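Local coordinates for N-terminal acetyltransferase-like protein (Chaetomium thermophilum, PDB 5NNP) that probably serves as the TPR-repeat auxiliary subunit of an N-terminal acetyltransferase A complex, supporting transfer of acetyl groups to protein N termini, at residues R146-Y156 with A165-E173; K371-Y382 with A393-L403. All coordinates share one frame; numbering follows the deposited sequence.

Contact 1 of 2, residues R146-Y156 with A165-E173; sequences RQNWTALAIAY and AEHILTTYE
Arg146 crosses one face of the Tyr172 ring, its CG 3.9 Å from the ring centroid and over the face, a CH-pi contact. With CG anti to the backbone N (chi1 -179°) and the chain extended as far as NE, the arginine runs on past the ring, bringing one face of the guanidinium against Tyr172 CE2, the two planes 29° apart. NH2 is hydrogen-bonded to His187 ND1, while NH1 donates a hydrogen bond to a water that in turn donates to Leu169 O, a water-mediated link between the two segments. Trp149 meets the same tyrosine obliquely: Tyr172 CD1 sits over one face of the indole, 3.5 Å from Trp149 CD1, and the indole NE1 is tied to the carbonyl of Pro143. Helices 146-159 and 162-175 form an antiparallel helical hairpin, consistent with the TPR-like superhelix of this family, their segments' axes 8.1 Å apart at an angle of 165°. Apolar packing fills the middle. Ile168 enters as a knob among Trp149, Leu152, Ala153 and Tyr156; its CG1 lies at the edge of the Tyr156 ring, and its CD1 is 3.8 Å from Leu152 CD2. Small side chains bring the backbones close at Ala153 and Ala165, whose CA atoms are 4.2 Å apart.

Contact 2 of 2, residues K371-Y382 with A393-L403; sequences KGAALYYLAQHY and ALEYVEKAIEL
Helices 371-381 and 393-403 run antiparallel at 156°, their axes 7.7 Å apart at closest approach, and draw nearest at Ala379 and Ala393, CA to CA 4.4 Å. The Tyr396 ring carries much of the contact. Leu378 lays its CB over the centre of one ring face, 3.6 Å from the centroid and 9° off the normal, a CH-pi contact, and its CD1 reaches Tyr396 CE1 at 3.5 Å. At the ring's edge, near its plane, stands Leu375 CD2. Tyr382 CE2 comes within 3.7 Å of Tyr396 CE2, but the two rings, though nearly parallel, are slid so far apart that they barely overlap. Tyr396 CG lies anti to its own carbonyl carbon (chi1 -78°), which directs the ring across helix 371-381 toward Leu378. Its hydroxyl has weak hydrogen bonds to Glu347 and Arg392. This is the antiparallel helix pair of a predicted TPR repeat; helix 336-352 packs against Leu375 and Leu378, and helix 408-421 against Ala393 and Val397. Replacing Tyr396 by an alanine would probably leave the CB of Leu378 without the ring face it covers and open a gap between Leu375 and Tyr382. Further along, Leu375 sets its CB 4.1 Å from Ala400 CB and turns CD1 to the backbone between Lys399 and Ala400. At the far end Leu403 CD2 lies against the aliphatic chain of Lys371, 3.7 Å from CG, and over the backbone of Gly372, 3.4 Å from its N.

From the N terminus, the chain passes through eight helices before helix 146-159 turns back into helix 162-175, and contact 1 closes that short connection. It then runs through further helices to helix 369-381, whose return along helix 390-403 is closed by contact 2. The two closures follow in series, neither enclosing nor crossing the other. The centres of contact 1 and contact 2 are about 61 Å apart, on opposite sides of the chain's centre, and the nearest atoms of contact 1 and contact 2 are about 45 Å apart. Each joins two helices adjacent in sequence. Contact 1 is flanked by helices 128-141 and 185-200, and its first helix also meets helices 527-534 and 537-547, far along the chain. The pair of contact 2 is joined to the helices before and after it.

Contact 1 of 2, residues R146-Y156 with A165-E173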
loop_
_atom_site.group_PDB
_atom_site.type_symbol
_atom_site.label_atom_id
_atom_site.label_comp_id
_atom_site.label_asym_id
_atom_site.label_seq_id
_atom_site.Cartn_x
_atom_site.Cartn_y
_atom_site.Cartn_z
ATOM N N ARG A 146 23.626 6.343 -19.102
ATOM C CA ARG A 146 22.293 6.936 -19.237
ATOM C C ARG A 146 21.566 7.106 -17.905
ATOM O O ARG A 146 20.857 8.086 -17.728
ATOM C CB ARG A 146 21.407 6.129 -20.194
ATOM C CG ARG A 146 20.019 6.743 -20.379
ATOM C CD ARG A 146 19.220 6.190 -21.565
ATOM N NE ARG A 146 18.087 7.062 -21.914
ATOM C CZ ARG A 146 17.344 6.938 -23.013
ATOM N NH1 ARG A 146 16.356 7.791 -23.240
ATOM N NH2 ARG A 146 17.581 5.970 -23.893
ATOM N N GLN A 147 21.751 6.177 -16.971
ATOM C CA GLN A 147 21.103 6.262 -15.649
ATOM C C GLN A 147 21.267 7.606 -14.996
ATOM O O GLN A 147 20.349 8.118 -14.366
ATOM C CB GLN A 147 21.668 5.245 -14.675
ATOM C CG GLN A 147 21.443 3.814 -14.998
ATOM C CD GLN A 147 22.155 2.932 -14.003
ATOM O OE1 GLN A 147 22.475 3.368 -12.894
ATOM N NE2 GLN A 147 22.431 1.693 -14.398
ATOM N N ASN A 148 22.461 8.162 -15.103
ATOM C CA ASN A 148 22.745 9.431 -14.453
ATOM C C ASN A 148 21.994 10.596 -15.066
ATOM O O ASN A 148 21.776 11.578 -14.376
ATOM C CB ASN A 148 24.242 9.716 -14.470
ATOM C CG ASN A 148 25.023 8.698 -13.673
ATOM O OD1 ASN A 148 24.534 8.190 -12.670
ATOM N ND2 ASN A 148 26.237 8.389 -14.120
ATOM N N TRP A 149 21.593 10.501 -16.339
ATOM C CA TRP A 149 20.781 11.571 -16.946
ATOM C C TRP A 149 19.356 11.478 -16.429
ATOM O O TRP A 149 18.771 12.474 -15.973
ATOM C CB TRP A 149 20.787 11.507 -18.470
ATOM C CG TRP A 149 22.115 11.840 -19.052
ATOM C CD1 TRP A 149 23.161 10.985 -19.230
ATOM C CD2 TRP A 149 22.553 13.119 -19.549
ATOM N NE1 TRP A 149 24.219 11.645 -19.786
ATOM C CE2 TRP A 149 23.879 12.957 -19.992
ATOM C CE3 TRP A 149 21.956 14.390 -19.650
ATOM C CZ2 TRP A 149 24.627 14.014 -20.528
ATOM C CZ3 TRP A 149 22.697 15.437 -20.176
ATOM C CH2 TRP A 149 24.019 15.241 -20.610
ATOM N N THR A 150 18.812 10.267 -16.503
ATOM C CA THR A 150 17.469 9.972 -16.006
ATOM C C THR A 150 17.293 10.356 -14.534
ATOM O O THR A 150 16.298 10.974 -14.168
ATOM C CB THR A 150 17.154 8.493 -16.178
ATOM O OG1 THR A 150 17.289 8.171 -17.556
ATOM C CG2 THR A 150 15.729 8.162 -15.695
ATOM N N ALA A 151 18.277 9.997 -13.710
ATOM C CA ALA A 151 18.289 10.352 -12.295
ATOM C C ALA A 151 18.199 11.863 -12.063
ATOM O O ALA A 151 17.437 12.306 -11.207
ATOM C CB ALA A 151 19.537 9.796 -11.628
ATOM N N LEU A 152 18.971 12.649 -12.824
ATOM C CA LEU A 152 18.917 14.103 -12.689
ATOM C C LEU A 152 17.563 14.623 -13.161
ATOM O O LEU A 152 17.027 15.552 -12.567
ATOM C CB LEU A 152 20.047 14.806 -13.458
ATOM C CG LEU A 152 19.928 16.353 -13.477
ATOM C CD1 LEU A 152 19.996 16.984 -12.067
ATOM C CD2 LEU A 152 20.913 17.022 -14.419
ATOM N N ALA A 153 17.001 14.022 -14.207
ATOM C CA ALA A 153 15.633 14.346 -14.614
ATOM C C ALA A 153 14.606 14.028 -13.502
ATOM O O ALA A 153 13.710 14.832 -13.221
ATOM C CB ALA A 153 15.280 13.615 -15.875
ATOM N N ILE A 154 14.760 12.870 -12.855
ATOM C CA ILE A 154 13.877 12.501 -11.750
ATOM C C ILE A 154 13.970 13.501 -10.585
ATOM O O ILE A 154 12.943 13.916 -10.034
ATOM C CB ILE A 154 14.185 11.081 -11.235
ATOM C CG1 ILE A 154 13.754 10.037 -12.266
ATOM C CG2 ILE A 154 13.495 10.818 -9.921
ATOM C CD1 ILE A 154 14.548 8.763 -12.197
ATOM N N ALA A 155 15.190 13.902 -10.224
ATOM C CA ALA A 155 15.383 14.843 -9.122
ATOM C C ALA A 155 14.689 16.163 -9.413
ATOM O O ALA A 155 14.032 16.743 -8.535
ATOM C CB ALA A 155 16.843 15.077 -8.868
ATOM N N TYR A 156 14.841 16.641 -10.647
ATOM C CA TYR A 156 14.176 17.873 -11.061
ATOM C C TYR A 156 12.659 17.716 -11.001
ATOM O O TYR A 156 11.951 18.579 -10.488
ATOM C CB TYR A 156 14.589 18.261 -12.478
ATOM C CG TYR A 156 15.862 19.056 -12.580
ATOM C CD1 TYR A 156 16.123 20.111 -11.718
ATOM C CD2 TYR A 156 16.794 18.771 -13.564
ATOM C CE1 TYR A 156 17.299 20.856 -11.837
ATOM C CE2 TYR A 156 17.953 19.487 -13.680
ATOM C CZ TYR A 156 18.208 20.525 -12.824
ATOM O OH TYR A 156 19.384 21.212 -12.974
ATOM N N ALA A 165 13.322 18.972 -15.994
ATOM C CA ALA A 165 13.384 17.524 -16.102
ATOM C C ALA A 165 13.170 17.082 -17.552
ATOM O O ALA A 165 13.819 16.148 -18.035
ATOM C CB ALA A 165 12.360 16.870 -15.184
ATOM N N GLU A 166 12.256 17.742 -18.248
ATOM C CA GLU A 166 12.041 17.410 -19.641
ATOM C C GLU A 166 13.286 17.746 -20.477
ATOM O O GLU A 166 13.694 16.989 -21.358
ATOM C CB GLU A 166 10.823 18.132 -20.194
ATOM C CG GLU A 166 10.486 17.644 -21.581
ATOM C CD GLU A 166 9.433 18.457 -22.267
ATOM O OE1 GLU A 166 8.650 19.151 -21.569
ATOM O OE2 GLU A 166 9.394 18.394 -23.515
ATOM N N HIS A 167 13.897 18.879 -20.167
ATOM C CA HIS A 167 15.114 19.326 -20.827
ATOM C C HIS A 167 16.260 18.308 -20.704
ATOM O O HIS A 167 16.967 18.036 -21.672
ATOM C CB HIS A 167 15.528 20.679 -20.243
ATOM C CG HIS A 167 16.797 21.229 -20.813
ATOM N ND1 HIS A 167 17.939 21.386 -20.059
ATOM C CD2 HIS A 167 17.102 21.668 -22.055
ATOM C CE1 HIS A 167 18.894 21.899 -20.812
ATOM N NE2 HIS A 167 18.413 22.078 -22.027
ATOM N N ILE A 168 16.438 17.750 -19.507
ATOM C CA ILE A 168 17.513 16.795 -19.265
ATOM C C ILE A 168 17.253 15.527 -20.064
ATOM O O ILE A 168 18.177 14.978 -20.671
ATOM C CB ILE A 168 17.660 16.468 -17.767
ATOM C CG1 ILE A 168 18.158 17.699 -17.000
ATOM C CG2 ILE A 168 18.613 15.316 -17.551
ATOM C CD1 ILE A 168 19.389 18.389 -17.660
ATOM N N LEU A 169 15.990 15.091 -20.102
ATOM C CA LEU A 169 15.603 13.900 -20.853
ATOM C C LEU A 169 15.809 14.091 -22.346
ATOM O O LEU A 169 16.368 13.215 -23.024
ATOM C CB LEU A 169 14.150 13.528 -20.572
ATOM C CG LEU A 169 13.929 12.869 -19.205
ATOM C CD1 LEU A 169 12.443 12.771 -18.854
ATOM C CD2 LEU A 169 14.577 11.508 -19.167
ATOM N N THR A 170 15.365 15.235 -22.863
ATOM C CA THR A 170 15.508 15.488 -24.280
ATOM C C THR A 170 16.974 15.685 -24.659
ATOM O O THR A 170 17.392 15.319 -25.763
ATOM C CB THR A 170 14.719 16.724 -24.727
ATOM O OG1 THR A 170 13.321 16.534 -24.466
ATOM C CG2 THR A 170 14.947 16.974 -26.228
ATOM N N THR A 171 17.762 16.263 -23.756
ATOM C CA THR A 171 19.174 16.497 -24.059
ATOM C C THR A 171 19.870 15.166 -24.297
ATOM O O THR A 171 20.640 15.028 -25.252
ATOM C CB THR A 171 19.888 17.284 -22.940
ATOM O OG1 THR A 171 19.361 18.614 -22.903
ATOM C CG2 THR A 171 21.385 17.371 -23.201
ATOM N N TYR A 172 19.565 14.177 -23.457
ATOM C CA TYR A 172 20.125 12.846 -23.650
ATOM C C TYR A 172 19.751 12.275 -25.013
ATOM O O TYR A 172 20.628 11.868 -25.780
ATOM C CB TYR A 172 19.688 11.863 -22.559
ATOM C CG TYR A 172 20.367 10.547 -22.790
ATOM C CD1 TYR A 172 21.661 10.345 -22.355
ATOM C CD2 TYR A 172 19.762 9.544 -23.532
ATOM C CE1 TYR A 172 22.322 9.171 -22.608
ATOM C CE2 TYR A 172 20.418 8.360 -23.791
ATOM C CZ TYR A 172 21.700 8.182 -23.324
ATOM O OH TYR A 172 22.384 7.014 -23.565
ATOM N N GLU A 173 18.455 12.254 -25.311
ATOM C CA GLU A 173 17.968 11.728 -26.583
ATOM C C GLU A 173 18.652 12.374 -27.774
ATOM O O GLU A 173 18.863 11.749 -28.808
ATOM C CB GLU A 173 16.465 11.934 -26.719
ATOM C CG GLU A 173 15.602 11.156 -25.745
ATOM C CD GLU A 173 14.130 11.383 -26.009
ATOM O OE1 GLU A 173 13.343 11.472 -25.045
ATOM O OE2 GLU A 173 13.756 11.482 -27.195
HETATM O O HOH W 1 16.011 10.453 -22.094
#

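Contact 2 of 2, residues K371-Y382 with A393-L403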
loop_
_atom_site.group_PDB
_atom_site.type_symbol
_atom_site.label_atom_id
_atom_site.label_comp_id
_atom_site.label_asym_id
_atom_site.label_seq_id
_atom_site.Cartn_x
_atom_site.Cartn_y
_atom_site.Cartn_z
ATOM N N LYS A 371 -30.021 -24.827 -5.916
ATOM C CA LYS A 371 -30.918 -24.588 -4.788
ATOM C C LYS A 371 -30.171 -24.086 -3.563
ATOM O O LYS A 371 -30.645 -23.199 -2.855
ATOM C CB LYS A 371 -31.688 -25.858 -4.420
ATOM C CG LYS A 371 -32.515 -25.703 -3.156
ATOM C CD LYS A 371 -33.579 -26.787 -3.036
ATOM C CE LYS A 371 -34.550 -26.490 -1.892
ATOM N NZ LYS A 371 -35.673 -27.461 -1.808
ATOM N N GLY A 372 -29.007 -24.675 -3.310
ATOM C CA GLY A 372 -28.131 -24.187 -2.260
ATOM C C GLY A 372 -27.748 -22.739 -2.508
ATOM O O GLY A 372 -27.792 -21.910 -1.601
ATOM N N ALA A 373 -27.410 -22.424 -3.756
ATOM C CA ALA A 373 -26.909 -21.096 -4.099
ATOM C C ALA A 373 -27.978 -20.006 -3.907
ATOM O O ALA A 373 -27.670 -18.909 -3.449
ATOM C CB ALA A 373 -26.357 -21.086 -5.548
ATOM N N ALA A 374 -29.229 -20.312 -4.235
ATOM C CA ALA A 374 -30.319 -19.364 -4.013
ATOM C C ALA A 374 -30.641 -19.230 -2.530
ATOM O O ALA A 374 -30.887 -18.133 -2.047
ATOM C CB ALA A 374 -31.566 -19.785 -4.783
ATOM N N LEU A 375 -30.657 -20.341 -1.804
ATOM C CA LEU A 375 -30.955 -20.273 -0.378
ATOM C C LEU A 375 -29.849 -19.483 0.318
ATOM O O LEU A 375 -30.105 -18.674 1.208
ATOM C CB LEU A 375 -31.104 -21.676 0.235
ATOM C CG LEU A 375 -32.337 -22.511 -0.157
ATOM C CD1 LEU A 375 -32.207 -23.925 0.388
ATOM C CD2 LEU A 375 -33.643 -21.883 0.340
ATOM N N TYR A 376 -28.615 -19.712 -0.112
ATOM C CA TYR A 376 -27.466 -18.994 0.431
ATOM C C TYR A 376 -27.504 -17.508 0.101
ATOM O O TYR A 376 -27.061 -16.680 0.906
ATOM C CB TYR A 376 -26.165 -19.593 -0.096
ATOM C CG TYR A 376 -24.933 -18.968 0.507
ATOM C CD1 TYR A 376 -24.702 -19.027 1.871
ATOM C CD2 TYR A 376 -23.992 -18.336 -0.287
ATOM C CE1 TYR A 376 -23.571 -18.464 2.428
ATOM C CE2 TYR A 376 -22.860 -17.766 0.263
ATOM C CZ TYR A 376 -22.656 -17.834 1.620
ATOM O OH TYR A 376 -21.531 -17.273 2.171
ATOM N N TYR A 377 -28.011 -17.169 -1.086
ATOM C CA TYR A 377 -28.145 -15.764 -1.468
ATOM C C TYR A 377 -29.148 -15.095 -0.541
ATOM O O TYR A 377 -28.942 -13.966 -0.074
ATOM C CB TYR A 377 -28.595 -15.598 -2.922
ATOM C CG TYR A 377 -28.702 -14.143 -3.350
ATOM C CD1 TYR A 377 -29.825 -13.372 -3.031
ATOM C CD2 TYR A 377 -27.684 -13.536 -4.071
ATOM C CE1 TYR A 377 -29.918 -12.045 -3.423
ATOM C CE2 TYR A 377 -27.767 -12.221 -4.464
ATOM C CZ TYR A 377 -28.883 -11.477 -4.139
ATOM O OH TYR A 377 -28.951 -10.159 -4.544
ATOM N N LEU A 378 -30.244 -15.794 -0.290
ATOM C CA LEU A 378 -31.284 -15.240 0.549
ATOM C C LEU A 378 -30.788 -15.103 1.987
ATOM O O LEU A 378 -31.164 -14.164 2.690
ATOM C CB LEU A 378 -32.537 -16.101 0.476
ATOM C CG LEU A 378 -33.330 -15.908 -0.813
ATOM C CD1 LEU A 378 -34.263 -17.078 -1.064
ATOM C CD2 LEU A 378 -34.096 -14.592 -0.754
ATOM N N ALA A 379 -29.927 -16.025 2.414
ATOM C CA ALA A 379 -29.401 -15.991 3.774
ATOM C C ALA A 379 -28.609 -14.717 3.961
ATOM O O ALA A 379 -28.730 -14.024 4.973
ATOM C CB ALA A 379 -28.535 -17.191 4.047
ATOM N N GLN A 380 -27.811 -14.404 2.953
ATOM C CA GLN A 380 -26.953 -13.243 3.006
ATOM C C GLN A 380 -27.732 -11.952 2.828
ATOM O O GLN A 380 -27.424 -10.952 3.469
ATOM C CB GLN A 380 -25.854 -13.367 1.956
ATOM C CG GLN A 380 -24.797 -14.333 2.402
ATOM C CD GLN A 380 -23.670 -14.420 1.438
ATOM O OE1 GLN A 380 -23.840 -14.841 0.289
ATOM N NE2 GLN A 380 -22.498 -14.014 1.885
ATOM N N HIS A 381 -28.739 -11.986 1.962
ATOM C CA HIS A 381 -29.619 -10.839 1.759
ATOM C C HIS A 381 -30.143 -10.325 3.092
ATOM O O HIS A 381 -30.009 -9.151 3.420
ATOM C CB HIS A 381 -30.792 -11.217 0.845
ATOM C CG HIS A 381 -31.742 -10.091 0.563
ATOM N ND1 HIS A 381 -31.651 -9.302 -0.567
ATOM C CD2 HIS A 381 -32.819 -9.639 1.251
ATOM C CE1 HIS A 381 -32.621 -8.407 -0.556
ATOM N NE2 HIS A 381 -33.341 -8.588 0.537
ATOM N N TYR A 382 -30.727 -11.227 3.865
ATOM C CA TYR A 382 -31.376 -10.854 5.101
ATOM C C TYR A 382 -30.404 -10.735 6.265
ATOM O O TYR A 382 -30.793 -10.393 7.378
ATOM C CB TYR A 382 -32.473 -11.857 5.401
ATOM C CG TYR A 382 -33.608 -11.705 4.436
ATOM C CD1 TYR A 382 -34.478 -10.618 4.527
ATOM C CD2 TYR A 382 -33.805 -12.621 3.422
ATOM C CE1 TYR A 382 -35.523 -10.459 3.640
ATOM C CE2 TYR A 382 -34.844 -12.474 2.532
ATOM C CZ TYR A 382 -35.700 -11.389 2.642
ATOM O OH TYR A 382 -36.734 -11.244 1.751
ATOM N N ALA A 393 -32.867 -14.711 8.028
ATOM C CA ALA A 393 -31.561 -15.069 7.525
ATOM C C ALA A 393 -31.163 -16.421 8.113
ATOM O O ALA A 393 -30.651 -17.295 7.413
ATOM C CB ALA A 393 -30.527 -13.984 7.862
ATOM N N LEU A 394 -31.424 -16.588 9.403
ATOM C CA LEU A 394 -31.157 -17.847 10.081
ATOM C C LEU A 394 -31.878 -19.004 9.414
ATOM O O LEU A 394 -31.274 -20.050 9.163
ATOM C CB LEU A 394 -31.581 -17.767 11.541
ATOM C CG LEU A 394 -30.466 -17.972 12.561
ATOM C CD1 LEU A 394 -31.048 -18.187 13.938
ATOM C CD2 LEU A 394 -29.555 -19.118 12.154
ATOM N N GLU A 395 -33.173 -18.818 9.144
ATOM C CA GLU A 395 -33.976 -19.860 8.513
ATOM C C GLU A 395 -33.372 -20.286 7.187
ATOM O O GLU A 395 -33.239 -21.481 6.927
ATOM C CB GLU A 395 -35.411 -19.396 8.281
ATOM C CG GLU A 395 -36.107 -18.908 9.516
ATOM C CD GLU A 395 -37.380 -18.153 9.187
ATOM O OE1 GLU A 395 -37.654 -17.949 7.983
ATOM O OE2 GLU A 395 -38.101 -17.763 10.130
ATOM N N TYR A 396 -33.016 -19.307 6.353
ATOM C CA TYR A 396 -32.474 -19.591 5.029
ATOM C C TYR A 396 -31.128 -20.310 5.088
ATOM O O TYR A 396 -30.875 -21.219 4.294
ATOM C CB TYR A 396 -32.323 -18.310 4.212
ATOM C CG TYR A 396 -33.611 -17.784 3.625
ATOM C CD1 TYR A 396 -34.313 -18.506 2.672
ATOM C CD2 TYR A 396 -34.110 -16.554 4.004
ATOM C CE1 TYR A 396 -35.493 -18.013 2.127
ATOM C CE2 TYR A 396 -35.277 -16.061 3.473
ATOM C CZ TYR A 396 -35.965 -16.788 2.536
ATOM O OH TYR A 396 -37.124 -16.279 2.004
ATOM N N VAL A 397 -30.262 -19.913 6.016
ATOM C CA VAL A 397 -28.963 -20.562 6.101
ATOM C C VAL A 397 -29.120 -21.994 6.607
ATOM O O VAL A 397 -28.404 -22.889 6.164
ATOM C CB VAL A 397 -27.975 -19.794 7.003
ATOM C CG1 VAL A 397 -26.676 -20.556 7.168
ATOM C CG2 VAL A 397 -27.687 -18.431 6.413
ATOM N N GLU A 398 -30.053 -22.210 7.523
ATOM C CA GLU A 398 -30.303 -23.551 8.040
ATOM C C GLU A 398 -30.842 -24.498 6.960
ATOM O O GLU A 398 -30.496 -25.685 6.939
ATOM C CB GLU A 398 -31.284 -23.514 9.225
ATOM C CG GLU A 398 -30.656 -23.128 10.559
ATOM C CD GLU A 398 -29.536 -24.075 10.999
ATOM O OE1 GLU A 398 -28.825 -23.734 11.961
ATOM O OE2 GLU A 398 -29.364 -25.163 10.397
ATOM N N LYS A 399 -31.689 -23.978 6.077
ATOM C CA LYS A 399 -32.213 -24.779 4.985
ATOM C C LYS A 399 -31.097 -25.127 4.019
ATOM O O LYS A 399 -31.056 -26.226 3.475
ATOM C CB LYS A 399 -33.339 -24.049 4.252
ATOM C CG LYS A 399 -34.656 -24.014 5.011
ATOM C CD LYS A 399 -35.818 -23.805 4.074
ATOM C CE LYS A 399 -37.123 -23.561 4.819
ATOM N NZ LYS A 399 -37.261 -22.135 5.220
ATOM N N ALA A 400 -30.186 -24.179 3.823
ATOM C CA ALA A 400 -29.008 -24.384 2.997
ATOM C C ALA A 400 -28.091 -25.459 3.593
ATOM O O ALA A 400 -27.640 -26.369 2.891
ATOM C CB ALA A 400 -28.267 -23.073 2.831
ATOM N N ILE A 401 -27.830 -25.355 4.892
ATOM C CA ILE A 401 -27.004 -26.326 5.598
ATOM C C ILE A 401 -27.661 -27.720 5.699
ATOM O O ILE A 401 -26.966 -28.743 5.714
ATOM C CB ILE A 401 -26.664 -25.807 7.001
ATOM C CG1 ILE A 401 -25.802 -24.541 6.874
ATOM C CG2 ILE A 401 -25.969 -26.880 7.818
ATOM C CD1 ILE A 401 -25.457 -23.868 8.181
ATOM N N GLU A 402 -28.990 -27.774 5.757
ATOM C CA GLU A 402 -29.672 -29.048 5.576
ATOM C C GLU A 402 -29.270 -29.681 4.252
ATOM O O GLU A 402 -29.021 -30.880 4.158
ATOM C CB GLU A 402 -31.179 -28.882 5.578
ATOM C CG GLU A 402 -31.812 -28.761 6.913
ATOM C CD GLU A 402 -33.296 -29.031 6.841
ATOM O OE1 GLU A 402 -33.988 -28.811 7.861
ATOM O OE2 GLU A 402 -33.761 -29.467 5.760
ATOM N N LEU A 403 -29.238 -28.856 3.218
ATOM C CA LEU A 403 -29.009 -29.351 1.880
ATOM C C LEU A 403 -27.538 -29.693 1.674
ATOM O O LEU A 403 -27.211 -30.613 0.933
ATOM C CB LEU A 403 -29.484 -28.315 0.862
ATOM C CG LEU A 403 -29.264 -28.589 -0.622
ATOM C CD1 LEU A 403 -29.952 -29.872 -1.062
ATOM C CD2 LEU A 403 -29.751 -27.394 -1.419
#